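Local coordinates for Alr1010 protein (Nostoc, PDB 3URG) that probably binds calcium ions, as a member of the CcbP calcium-binding family, at residues A[65-70]-A[119-124]; A[83-88]-A[98-103]. All coordinates share one frame; numbering follows the deposited sequence.

Interaction 1. Residues A[65-70]-A[119-124]; sequences MGKWKK and DIEAID
Trp68 meets Asp119 at the edge of its indole: Asp119 O lies in the ring plane, beside CD1, and a water in the same plane takes the NE1 hydrogen at 2.9 Å and donates to Asp119 OD2. One face of the ring carries Lys70 CB, 3.8 Å above the plane over its centre. The Asp119 carboxylate is turned 32° from the indole, and its CB rests near CD1. Ile120 reaches the start of the same side chain, its CD1 lying 3.6 Å from Trp68 CB. Trp68 CG stands anti to its own backbone nitrogen (chi1 175°), which sets the indole beside the carbonyl carbon. On the sheet face of Lys67 and Glu121 the two side chains run side by side in the same direction. Contact is made by the aliphatic part of the lysine, CE 3.2 Å from Glu121 OE1, while Lys67 NZ stays 4.6 Å from that oxygen, beyond a salt bridge. Ile123 CD1 packs across Lys67 CG. Replacing Lys67 by an alanine would probably deprive Glu121 of its nearby positive charge and Ile123 CD1 of its methylene neighbour. Four backbone bonds zip the antiparallel pair, from Ile123 N to Met65 O (2.8 Å), through the reciprocal Lys67 and Glu121 pair, to Lys69 N and Asp119 O. Gly66 and Ala122 pair closely, CA to CA 4.1 Å, where the glycine has no side chain to meet Ile120 CG2. Strand 120-122 is an outermost strand of the antiparallel sheet within this chain; strand 64-72 pairs with it along one edge and with strand 77-86 along the other, and Trp68 meets the ring of Tyr113 from strand 111-116.

Interaction 2. Residues A[83-88]-A[98-103]; sequences VEVLGM and MYVEVA
Val83 and Val102 meet through their branches, Val83 CG2 lying 3.5 Å from Val102 CB, with each valine crossing the other at a slant. Further along, Val85 CG1 packs on Val100 CG2 at 3.9 Å. Val100 CG1, anti to the carbonyl carbon (chi1 -69°), touches Met88 SD instead, so the two methyls of one valine serve two neighbours. The Met88 chain bends at both chi2 and chi3, bringing its sulfur and CE back toward strand 99-103 although its CB points away. On the sheet face of Glu101 and Ala103, Leu86 CD2 is pressed tightly against Ala103 CB, 3.5 Å away, and also lies along the Glu101 side chain, although that residue is poorly ordered, so its outer contacts are doubtful. Among the backbone bonds, Glu84 and Ala103 form a reciprocal pair. Leu86 N then gives its hydrogen to Glu101 O (2.8 Å), but the next bond runs from Glu101 N to Gly87 O, 2.8 Å, one residue further on: the register shifts by one between Val85 and Gly87, a beta bulge. Val102 CA adds a CH...O contact of 3.1 Å to Glu84 O. The chain turns a corner at Gly87, beyond which Met88 packs on Tyr53, Leu56 and Asp57 of helix 45-59. Strands 77-86 and 99-104 are inner neighbours of the sheet, flanked by strands 64-72 and 111-116, with Val102 also touching Tyr113.

In the fold
Interactions 1 and 2 belong to one antiparallel sheet, their centres about 10 Å apart. They join directly where Gly66 O and Val83 N, 3.0 Å apart, probably form a hydrogen bond between strands 64-72 and 77-86, and where Trp68 CE3 packs on Val102 CG2 at 3.8 Å. Both belong to the part of the chain that characterises the calcium-binding family. Interaction 2 is nearer the bound ligands: Met98's side chain is about 6 Å from the 5-mercapto-2-nitro-benzoic acid, and Gly87 is about 7 Å from the sodium ion, which Asp57 and Leu60 bind. From interaction 1, the side chain of Ala122 is about 13 Å from that ion.

Interaction 1. Residues A[65-70]-A[119-124]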
ATOM      1  N   MET A  65       7.196 -11.075  -3.103  1.00 45.02           N
ATOM      2  CA  MET A  65       8.302 -10.681  -2.247  1.00 49.75           C
ATOM      3  C   MET A  65       8.608  -9.193  -2.319  1.00 43.03           C
ATOM      4  O   MET A  65       8.408  -8.551  -3.349  1.00 31.87           O
ATOM      5  CB  MET A  65       9.526 -11.525  -2.550  1.00 58.46           C
ATOM      6  CG  MET A  65       9.412 -12.895  -1.917  1.00 53.13           C
ATOM      7  SD  MET A  65      10.603 -14.006  -2.592  1.00 57.02           S
ATOM      8  CE  MET A  65      10.308 -13.772  -4.345  1.00117.64           C
ATOM      9  N   GLY A  66       9.083  -8.648  -1.210  1.00 34.15           N
ATOM     10  CA  GLY A  66       9.436  -7.247  -1.162  1.00 32.08           C
ATOM     11  C   GLY A  66      10.511  -6.946  -0.141  1.00 36.33           C
ATOM     12  O   GLY A  66      10.799  -7.768   0.735  1.00 35.73           O
ATOM     13  N   LYS A  67      11.123  -5.771  -0.280  1.00 34.70           N
ATOM     14  CA  LYS A  67      12.042  -5.251   0.723  1.00 29.98           C
ATOM     15  C   LYS A  67      11.232  -4.322   1.605  1.00 36.29           C
ATOM     16  O   LYS A  67      10.658  -3.344   1.120  1.00 37.50           O
ATOM     17  CB  LYS A  67      13.165  -4.446   0.065  1.00 39.07           C
ATOM     18  CG  LYS A  67      14.066  -5.211  -0.885  1.00 57.20           C
ATOM     19  CD  LYS A  67      15.241  -4.333  -1.298  1.00 72.55           C
ATOM     20  CE  LYS A  67      15.527  -4.419  -2.790  1.00 81.60           C
ATOM     21  NZ  LYS A  67      16.108  -5.732  -3.190  1.00 87.51           N
ATOM     22  N   TRP A  68      11.181  -4.634   2.897  1.00 35.25           N
ATOM     23  CA  TRP A  68      10.468  -3.813   3.861  1.00 33.21           C
ATOM     24  C   TRP A  68      11.436  -2.957   4.670  1.00 36.24           C
ATOM     25  O   TRP A  68      12.355  -3.472   5.308  1.00 32.68           O
ATOM     26  CB  TRP A  68       9.651  -4.700   4.797  1.00 29.52           C
ATOM     27  CG  TRP A  68       8.945  -3.985   5.918  1.00 34.45           C
ATOM     28  CD1 TRP A  68       8.424  -2.711   5.903  1.00 35.74           C
ATOM     29  CD2 TRP A  68       8.642  -4.523   7.210  1.00 34.86           C
ATOM     30  NE1 TRP A  68       7.839  -2.429   7.116  1.00 37.56           N
ATOM     31  CE2 TRP A  68       7.950  -3.527   7.931  1.00 34.95           C
ATOM     32  CE3 TRP A  68       8.888  -5.759   7.830  1.00 33.59           C
ATOM     33  CZ2 TRP A  68       7.502  -3.722   9.232  1.00 34.33           C
ATOM     34  CZ3 TRP A  68       8.444  -5.948   9.121  1.00 33.71           C
ATOM     35  CH2 TRP A  68       7.769  -4.935   9.813  1.00 40.19           C
ATOM     36  N   LYS A  69      11.236  -1.643   4.638  1.00 32.72           N
ATOM     37  CA  LYS A  69      12.029  -0.767   5.486  1.00 41.50           C
ATOM     38  C   LYS A  69      11.370  -0.673   6.845  1.00 42.94           C
ATOM     39  O   LYS A  69      10.421   0.092   7.042  1.00 36.33           O
ATOM     40  CB  LYS A  69      12.237   0.600   4.836  1.00 44.63           C
ATOM     41  CG  LYS A  69      13.513   0.629   4.032  1.00 60.33           C
ATOM     42  CD  LYS A  69      13.596   1.818   3.109  1.00 70.91           C
ATOM     43  CE  LYS A  69      14.933   1.840   2.374  1.00 75.42           C
ATOM     44  NZ  LYS A  69      15.013   2.985   1.425  1.00 78.82           N
ATOM     45  N   LYS A  70      11.861  -1.502   7.762  1.00 38.38           N
ATOM     46  CA  LYS A  70      11.329  -1.588   9.111  1.00 38.82           C
ATOM     47  C   LYS A  70      12.102  -0.621  10.005  1.00 46.20           C
ATOM     48  O   LYS A  70      13.265  -0.865  10.352  1.00 45.98           O
ATOM     49  CB  LYS A  70      11.422  -3.027   9.624  1.00 44.61           C
ATOM     50  CG  LYS A  70      10.905  -3.231  11.042  1.00 49.77           C
ATOM     51  CD  LYS A  70      10.907  -4.713  11.415  1.00 53.86           C
ATOM     52  CE  LYS A  70      11.344  -4.933  12.854  1.00 64.94           C
ATOM     53  NZ  LYS A  70      10.374  -4.409  13.852  1.00 66.19           N
ATOM     54  N   ASP A 119       6.006   1.379   2.762  1.00 34.66           N
ATOM     55  CA  ASP A 119       7.371   0.991   3.158  1.00 27.93           C
ATOM     56  C   ASP A 119       7.875  -0.279   2.466  1.00 30.76           C
ATOM     57  O   ASP A 119       8.937  -0.820   2.820  1.00 32.39           O
ATOM     58  CB  ASP A 119       7.455   0.793   4.669  1.00 27.51           C
ATOM     59  CG  ASP A 119       7.437   2.105   5.439  1.00 35.13           C
ATOM     60  OD1 ASP A 119       7.897   3.120   4.882  1.00 36.03           O
ATOM     61  OD2 ASP A 119       6.990   2.105   6.610  1.00 35.73           O
ATOM     62  N   ILE A 120       7.125  -0.739   1.471  1.00 35.13           N
ATOM     63  CA  ILE A 120       7.451  -1.968   0.759  1.00 30.73           C
ATOM     64  C   ILE A 120       7.927  -1.680  -0.663  1.00 33.53           C
ATOM     65  O   ILE A 120       7.254  -0.993  -1.431  1.00 34.65           O
ATOM     66  CB  ILE A 120       6.232  -2.901   0.647  1.00 33.47           C
ATOM     67  CG1 ILE A 120       5.752  -3.356   2.020  1.00 35.00           C
ATOM     68  CG2 ILE A 120       6.561  -4.106  -0.269  1.00 36.29           C
ATOM     69  CD1 ILE A 120       6.764  -4.175   2.775  1.00 43.84           C
ATOM     70  N   GLU A 121       9.077  -2.235  -1.018  1.00 29.93           N
ATOM     71  CA  GLU A 121       9.561  -2.157  -2.386  1.00 36.85           C
ATOM     72  C   GLU A 121       9.429  -3.563  -2.970  1.00 37.76           C
ATOM     73  O   GLU A 121      10.167  -4.464  -2.586  1.00 33.59           O
ATOM     74  CB  GLU A 121      11.020  -1.693  -2.391  1.00 45.91           C
ATOM     75  CG  GLU A 121      11.545  -1.268  -3.751  1.00 68.79           C
ATOM     76  CD  GLU A 121      13.031  -0.916  -3.727  1.00 85.93           C
ATOM     77  OE1 GLU A 121      13.848  -1.762  -3.291  1.00 87.77           O
ATOM     78  OE2 GLU A 121      13.379   0.207  -4.152  1.00 91.03           O
ATOM     79  N   ALA A 122       8.470  -3.753  -3.870  1.00 31.78           N
ATOM     80  CA  ALA A 122       8.183  -5.066  -4.439  1.00 36.80           C
ATOM     81  C   ALA A 122       9.317  -5.567  -5.330  1.00 41.28           C
ATOM     82  O   ALA A 122       9.969  -4.787  -6.019  1.00 43.58           O
ATOM     83  CB  ALA A 122       6.891  -5.027  -5.212  1.00 35.32           C
ATOM     84  N   ILE A 123       9.536  -6.876  -5.326  1.00 35.17           N
ATOM     85  CA  ILE A 123      10.613  -7.473  -6.122  1.00 36.07           C
ATOM     86  C   ILE A 123      10.077  -8.312  -7.278  1.00 36.15           C
ATOM     87  O   ILE A 123       9.354  -9.284  -7.067  1.00 40.49           O
ATOM     88  CB  ILE A 123      11.542  -8.330  -5.241  1.00 41.62           C
ATOM     89  CG1 ILE A 123      12.091  -7.487  -4.091  1.00 38.77           C
ATOM     90  CG2 ILE A 123      12.698  -8.901  -6.069  1.00 38.89           C
ATOM     91  CD1 ILE A 123      12.823  -8.298  -3.065  1.00 40.45           C
ATOM     92  N   ASP A 124      10.406  -7.896  -8.499  1.00 41.18           N
ATOM     93  CA  ASP A 124      10.003  -8.598  -9.718  1.00 45.54           C
ATOM     94  C   ASP A 124       8.553  -9.056  -9.766  1.00 44.35           C
ATOM     95  O   ASP A 124       8.277 -10.187 -10.160  1.00 45.56           O
ATOM     96  CB  ASP A 124      10.900  -9.813  -9.951  1.00 64.88           C
ATOM     97  CG  ASP A 124      12.184  -9.454 -10.640  1.00 77.92           C
ATOM     98  OD1 ASP A 124      12.924  -8.607 -10.101  1.00 74.92           O
ATOM     99  OD2 ASP A 124      12.450 -10.017 -11.727  1.00 90.56           O
TER
HETATM  100  O   HOH W   1       7.747 -11.455  -5.882  1.00 40.72           O
HETATM  101  O   HOH W   2       6.009  -0.266   7.843  1.00 31.80           O
HETATM  102  O   HOH W   3       8.775   1.061   9.339  1.00 46.00           O

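Interaction 2. Residues A[83-88]-A[98-103]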
ATOM      1  N   VAL A  83      10.935 -10.040   2.746  1.00 27.92           N
ATOM      2  CA  VAL A  83       9.788 -10.747   3.292  1.00 34.16           C
ATOM      3  C   VAL A  83       8.854 -11.201   2.202  1.00 38.96           C
ATOM      4  O   VAL A  83       8.944 -10.731   1.074  1.00 36.99           O
ATOM      5  CB  VAL A  83       8.997  -9.851   4.264  1.00 32.98           C
ATOM      6  CG1 VAL A  83       9.904  -9.365   5.392  1.00 38.02           C
ATOM      7  CG2 VAL A  83       8.384  -8.650   3.527  1.00 38.28           C
ATOM      8  N   GLU A  84       7.958 -12.119   2.544  1.00 40.67           N
ATOM      9  CA  GLU A  84       6.828 -12.407   1.675  1.00 43.82           C
ATOM     10  C   GLU A  84       5.674 -11.531   2.116  1.00 44.20           C
ATOM     11  O   GLU A  84       5.340 -11.479   3.298  1.00 38.70           O
ATOM     12  CB  GLU A  84       6.403 -13.869   1.778  1.00 54.37           C
ATOM     13  CG  GLU A  84       7.277 -14.841   1.014  1.00 68.12           C
ATOM     14  CD  GLU A  84       6.734 -16.261   1.061  1.00 74.82           C
ATOM     15  OE1 GLU A  84       5.513 -16.448   0.873  1.00 77.83           O
ATOM     16  OE2 GLU A  84       7.531 -17.189   1.289  1.00 78.05           O
ATOM     17  N   VAL A  85       5.075 -10.823   1.168  1.00 38.81           N
ATOM     18  CA  VAL A  85       3.888 -10.049   1.462  1.00 31.32           C
ATOM     19  C   VAL A  85       2.684 -10.967   1.258  1.00 36.64           C
ATOM     20  O   VAL A  85       2.417 -11.412   0.139  1.00 35.04           O
ATOM     21  CB  VAL A  85       3.793  -8.836   0.546  1.00 37.66           C
ATOM     22  CG1 VAL A  85       2.627  -7.964   0.957  1.00 33.48           C
ATOM     23  CG2 VAL A  85       5.107  -8.057   0.571  1.00 34.37           C
ATOM     24  N   LEU A  86       1.975 -11.247   2.349  1.00 38.09           N
ATOM     25  CA  LEU A  86       0.959 -12.304   2.384  1.00 39.09           C
ATOM     26  C   LEU A  86      -0.448 -11.841   2.011  1.00 38.86           C
ATOM     27  O   LEU A  86      -1.264 -12.628   1.534  1.00 39.47           O
ATOM     28  CB  LEU A  86       0.918 -12.931   3.778  1.00 43.86           C
ATOM     29  CG  LEU A  86       1.918 -14.046   4.125  1.00 53.29           C
ATOM     30  CD1 LEU A  86       3.109 -14.109   3.171  1.00 49.40           C
ATOM     31  CD2 LEU A  86       2.367 -13.914   5.564  1.00 51.87           C
ATOM     32  N   GLY A  87      -0.743 -10.571   2.250  1.00 38.10           N
ATOM     33  CA  GLY A  87      -2.076 -10.053   1.987  1.00 38.48           C
ATOM     34  C   GLY A  87      -2.271  -8.736   2.708  1.00 43.21           C
ATOM     35  O   GLY A  87      -1.339  -8.239   3.344  1.00 43.06           O
ATOM     36  N   MET A  88      -3.464  -8.156   2.594  1.00 38.30           N
ATOM     37  CA  MET A  88      -3.786  -6.955   3.340  1.00 33.30           C
ATOM     38  C   MET A  88      -3.826  -7.329   4.808  1.00 42.78           C
ATOM     39  O   MET A  88      -4.221  -8.439   5.158  1.00 45.49           O
ATOM     40  CB  MET A  88      -5.145  -6.389   2.920  1.00 37.36           C
ATOM     41  CG  MET A  88      -5.250  -6.068   1.431  1.00 34.96           C
ATOM     42  SD  MET A  88      -3.946  -4.942   0.889  1.00 36.94           S
ATOM     43  CE  MET A  88      -4.418  -3.398   1.668  1.00 35.98           C
ATOM     44  N   MET A  98      -2.780   2.172   4.570  1.00 29.82           N
ATOM     45  CA  MET A  98      -2.935   0.834   4.008  1.00 27.27           C
ATOM     46  C   MET A  98      -1.819  -0.085   4.509  1.00 36.28           C
ATOM     47  O   MET A  98      -0.652   0.139   4.196  1.00 30.07           O
ATOM     48  CB  MET A  98      -2.925   0.892   2.472  1.00 27.18           C
ATOM     49  CG  MET A  98      -4.140   1.664   1.896  1.00 34.40           C
ATOM     50  SD  MET A  98      -5.659   0.686   2.088  1.00 37.06           S
ATOM     51  CE  MET A  98      -6.578   1.583   3.331  1.00 37.53           C
ATOM     52  N   TYR A  99      -2.187  -1.108   5.282  1.00 31.71           N
ATOM     53  CA  TYR A  99      -1.215  -2.033   5.859  1.00 30.99           C
ATOM     54  C   TYR A  99      -1.328  -3.394   5.202  1.00 33.27           C
ATOM     55  O   TYR A  99      -2.415  -3.819   4.817  1.00 32.46           O
ATOM     56  CB  TYR A  99      -1.420  -2.187   7.377  1.00 39.00           C
ATOM     57  CG  TYR A  99      -1.111  -0.938   8.167  1.00 38.05           C
ATOM     58  CD1 TYR A  99       0.161  -0.706   8.673  1.00 32.99           C
ATOM     59  CD2 TYR A  99      -2.095   0.010   8.408  1.00 40.02           C
ATOM     60  CE1 TYR A  99       0.450   0.444   9.391  1.00 37.78           C
ATOM     61  CE2 TYR A  99      -1.820   1.162   9.125  1.00 41.18           C
ATOM     62  CZ  TYR A  99      -0.544   1.374   9.613  1.00 45.74           C
ATOM     63  OH  TYR A  99      -0.269   2.515  10.328  1.00 52.28           O
ATOM     64  N   VAL A 100      -0.195  -4.069   5.065  1.00 30.16           N
ATOM     65  CA  VAL A 100      -0.192  -5.428   4.584  1.00 33.18           C
ATOM     66  C   VAL A 100       0.473  -6.307   5.624  1.00 39.98           C
ATOM     67  O   VAL A 100       1.248  -5.840   6.462  1.00 35.77           O
ATOM     68  CB  VAL A 100       0.563  -5.564   3.261  1.00 32.88           C
ATOM     69  CG1 VAL A 100      -0.217  -4.867   2.112  1.00 32.87           C
ATOM     70  CG2 VAL A 100       1.974  -5.003   3.398  1.00 33.33           C
ATOM     71  N   GLU A 101       0.167  -7.589   5.572  1.00 40.39           N
ATOM     72  CA  GLU A 101       0.856  -8.534   6.419  1.00 48.49           C
ATOM     73  C   GLU A 101       2.030  -9.145   5.678  1.00 36.77           C
ATOM     74  O   GLU A 101       1.887  -9.552   4.527  1.00 38.43           O
ATOM     75  CB  GLU A 101      -0.079  -9.643   6.832  1.00 65.08           C
ATOM     76  CG  GLU A 101       0.669 -10.916   7.073  1.00 83.89           C
ATOM     77  CD  GLU A 101      -0.227 -11.970   7.609  1.00102.65           C
ATOM     78  OE1 GLU A 101       0.259 -13.079   7.924  1.00112.35           O
ATOM     79  OE2 GLU A 101      -1.433 -11.674   7.709  1.00104.94           O
ATOM     80  N   VAL A 102       3.179  -9.229   6.353  1.00 32.45           N
ATOM     81  CA  VAL A 102       4.412  -9.751   5.754  1.00 29.96           C
ATOM     82  C   VAL A 102       5.045 -10.793   6.667  1.00 41.15           C
ATOM     83  O   VAL A 102       4.870 -10.739   7.883  1.00 39.59           O
ATOM     84  CB  VAL A 102       5.441  -8.626   5.475  1.00 33.73           C
ATOM     85  CG1 VAL A 102       4.756  -7.457   4.716  1.00 32.81           C
ATOM     86  CG2 VAL A 102       6.067  -8.109   6.762  1.00 33.72           C
ATOM     87  N   ALA A 103       5.768 -11.748   6.085  1.00 41.96           N
ATOM     88  CA  ALA A 103       6.390 -12.805   6.883  1.00 43.00           C
ATOM     89  C   ALA A 103       7.847 -12.969   6.510  1.00 42.67           C
ATOM     90  O   ALA A 103       8.193 -12.953   5.333  1.00 42.90           O
ATOM     91  CB  ALA A 103       5.651 -14.131   6.699  1.00 44.47           C
TER